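Local coordinates for resiniferatoxin-binding, phosphotriesterase-related protein (Rhodobacter sphaeroides 2.4.1, PDB 3K2G) that binds two zinc ions in a TIM barrel of the phosphotriesterase family and probably acts as a phosphoric diester hydrolase, at residues T31-H36 with R298-H303. Numbering follows the deposited sequence.
Sequences TLMHEH and RILLSH. With ZN (zinc ion), chain I.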
loop_
_atom_site.group_PDB
_atom_site.type_symbol
_atom_site.label_atom_id
_atom_site.label_comp_id
_atom_site.label_asym_id
_atom_site.label_seq_id
_atom_site.Cartn_x
_atom_site.Cartn_y
_atom_site.Cartn_z
ATOM N N THR B 31 -5.821 -34.100 -1.348
ATOM C CA THR B 31 -4.392 -34.325 -1.518
ATOM C C THR B 31 -3.412 -33.245 -1.071
ATOM O O THR B 31 -3.713 -32.054 -1.111
ATOM C CB THR B 31 -4.108 -34.599 -3.020
ATOM O OG1 THR B 31 -4.897 -35.712 -3.460
ATOM C CG2 THR B 31 -2.631 -34.874 -3.266
ATOM N N LEU B 32 -2.225 -33.693 -0.658
ATOM C CA LEU B 32 -1.134 -32.805 -0.283
ATOM C C LEU B 32 -0.155 -32.952 -1.450
ATOM O O LEU B 32 0.451 -34.009 -1.641
ATOM C CB LEU B 32 -0.474 -33.253 1.032
ATOM C CG LEU B 32 -1.217 -32.992 2.344
ATOM C CD1 LEU B 32 -0.440 -33.609 3.511
ATOM C CD2 LEU B 32 -1.362 -31.491 2.550
HETATM N N MSE B 33 -0.028 -31.887 -2.236
HETATM C CA MSE B 33 0.829 -31.868 -3.414
HETATM C C MSE B 33 2.335 -31.867 -3.190
HETATM O O MSE B 33 3.099 -32.138 -4.118
HETATM C CB MSE B 33 0.489 -30.650 -4.276
HETATM C CG MSE B 33 -0.795 -30.784 -5.091
HETATM SE SE MSE B 33 -0.777 -32.198 -6.354
HETATM C CE MSE B 33 0.873 -31.740 -7.237
ATOM N N HIS B 34 2.777 -31.574 -1.976
ATOM C CA HIS B 34 4.211 -31.506 -1.761
ATOM C C HIS B 34 4.635 -31.834 -0.336
ATOM O O HIS B 34 4.628 -30.968 0.542
ATOM C CB HIS B 34 4.680 -30.104 -2.162
ATOM C CG HIS B 34 6.164 -29.945 -2.218
ATOM N ND1 HIS B 34 6.810 -29.435 -3.322
ATOM C CD2 HIS B 34 7.126 -30.180 -1.293
ATOM C CE1 HIS B 34 8.106 -29.361 -3.077
ATOM N NE2 HIS B 34 8.323 -29.806 -1.853
ATOM N N GLU B 35 5.019 -33.086 -0.123
ATOM C CA GLU B 35 5.456 -33.542 1.195
ATOM C C GLU B 35 6.589 -34.547 1.053
ATOM O O GLU B 35 6.652 -35.287 0.069
ATOM C CB GLU B 35 4.312 -34.238 1.935
ATOM C CG GLU B 35 3.024 -33.450 2.055
ATOM C CD GLU B 35 3.169 -32.197 2.902
ATOM O OE1 GLU B 35 4.021 -32.183 3.816
ATOM O OE2 GLU B 35 2.415 -31.228 2.659
ATOM N N HIS B 36 7.490 -34.571 2.030
ATOM C CA HIS B 36 8.575 -35.539 2.008
ATOM C C HIS B 36 8.257 -36.507 3.133
ATOM O O HIS B 36 8.043 -36.087 4.273
ATOM C CB HIS B 36 9.913 -34.850 2.249
ATOM C CG HIS B 36 10.272 -33.866 1.185
ATOM N ND1 HIS B 36 10.811 -34.243 -0.025
ATOM C CD2 HIS B 36 10.108 -32.524 1.125
ATOM C CE1 HIS B 36 10.960 -33.177 -0.788
ATOM N NE2 HIS B 36 10.540 -32.122 -0.114
ATOM N N ARG B 298 -5.289 -22.310 -10.012
ATOM C CA ARG B 298 -3.851 -22.490 -10.159
ATOM C C ARG B 298 -3.156 -22.573 -8.793
ATOM O O ARG B 298 -1.935 -22.739 -8.713
ATOM C CB ARG B 298 -3.266 -21.322 -10.954
ATOM C CG ARG B 298 -2.473 -21.730 -12.194
ATOM C CD ARG B 298 -3.349 -21.949 -13.417
ATOM N NE ARG B 298 -4.217 -23.115 -13.305
ATOM C CZ ARG B 298 -3.933 -24.320 -13.794
ATOM N NH1 ARG B 298 -4.797 -25.309 -13.636
ATOM N NH2 ARG B 298 -2.793 -24.534 -14.447
ATOM N N ILE B 299 -3.940 -22.474 -7.722
ATOM C CA ILE B 299 -3.391 -22.495 -6.370
ATOM C C ILE B 299 -3.309 -23.871 -5.712
ATOM O O ILE B 299 -4.302 -24.598 -5.648
ATOM C CB ILE B 299 -4.197 -21.555 -5.448
ATOM C CG1 ILE B 299 -4.212 -20.143 -6.050
ATOM C CG2 ILE B 299 -3.577 -21.539 -4.051
ATOM C CD1 ILE B 299 -5.036 -19.144 -5.272
ATOM N N LEU B 300 -2.117 -24.207 -5.216
ATOM C CA LEU B 300 -1.866 -25.480 -4.540
ATOM C C LEU B 300 -1.346 -25.212 -3.124
ATOM O O LEU B 300 -0.638 -24.231 -2.897
ATOM C CB LEU B 300 -0.833 -26.309 -5.310
ATOM C CG LEU B 300 -1.215 -26.713 -6.739
ATOM C CD1 LEU B 300 -0.080 -27.493 -7.375
ATOM C CD2 LEU B 300 -2.489 -27.553 -6.710
ATOM N N LEU B 301 -1.688 -26.101 -2.192
ATOM C CA LEU B 301 -1.305 -25.963 -0.782
ATOM C C LEU B 301 -0.661 -27.221 -0.201
ATOM O O LEU B 301 -1.115 -28.324 -0.467
ATOM C CB LEU B 301 -2.541 -25.660 0.058
ATOM C CG LEU B 301 -3.496 -24.533 -0.336
ATOM C CD1 LEU B 301 -4.746 -24.608 0.544
ATOM C CD2 LEU B 301 -2.813 -23.195 -0.188
ATOM N N SER B 302 0.377 -27.053 0.613
ATOM C CA SER B 302 1.029 -28.197 1.255
ATOM C C SER B 302 1.955 -27.681 2.368
ATOM O O SER B 302 2.038 -26.466 2.569
ATOM C CB SER B 302 1.810 -29.014 0.219
ATOM O OG SER B 302 1.510 -30.399 0.334
ATOM N N HIS B 303 2.629 -28.581 3.091
ATOM C CA HIS B 303 3.530 -28.161 4.179
ATOM C C HIS B 303 5.020 -28.256 3.854
ATOM O O HIS B 303 5.846 -27.584 4.481
ATOM C CB HIS B 303 3.353 -29.005 5.454
ATOM C CG HIS B 303 1.938 -29.352 5.798
ATOM N ND1 HIS B 303 1.223 -30.319 5.124
ATOM C CD2 HIS B 303 1.141 -28.932 6.809
ATOM C CE1 HIS B 303 0.050 -30.485 5.707
ATOM N NE2 HIS B 303 -0.026 -29.655 6.733
HETATM ZN ZN ZN I . 10.286 -30.084 -0.813
HETATM O O HOH W 1 -2.207 -30.086 -1.932
HETATM O O HOH W 2 11.506 -28.549 -0.744
#
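Glu35 sets CG anti to its own carbonyl carbon (chi1 -53°) and its chain bends at chi2 (-65°), which carries OE2 to Ser302 and His303. The two segments are the first and last strands of the TIM barrel with the loops that follow them, and the contact closes the barrel beside the binuclear zinc centre. Three donors converge on Glu35 OE2. The backbone N of His303 reaches Glu35 OE2 at 2.7 Å, nearly straight, on the syn side of the carboxylate. Ser302 OG donates to Glu35 OE2 from the anti side at 2.6 Å, while His303 ND1, 2.9 Å from the same oxygen, approaches from above the carboxylate plane although OE2 lies almost in the plane of the imidazole. Held by three donors at OE2 and by the backbone N of Val305 at OE1, the buried carboxylate is probably ionised. Ser302 OG also accepts from His34 N at 2.9 Å, which ties the backbone of a zinc ligand to the carboxylate through one hydroxyl. His34 and His36 bind one of the two zinc ions through NE2, with Glu177, Asp304 and a water completing its ligands; Asp304 directly follows His303. Leu32 brings both methyls to the CE1 end of the imidazole, CD1 at its edge in the ring plane and CD2 obliquely, 3.6 Å from His303 CE1. On the side facing the barrel strand 258-261, CG of selenomethionine Met33 packs on the isobutyl group of Leu300, 4.0 Å from CD2. Where the strands themselves diverge, a single water bridges them: it donates to Thr31 O and to Leu301 O, 2.5 Å away, and accepts from Met33 N at 2.8 Å.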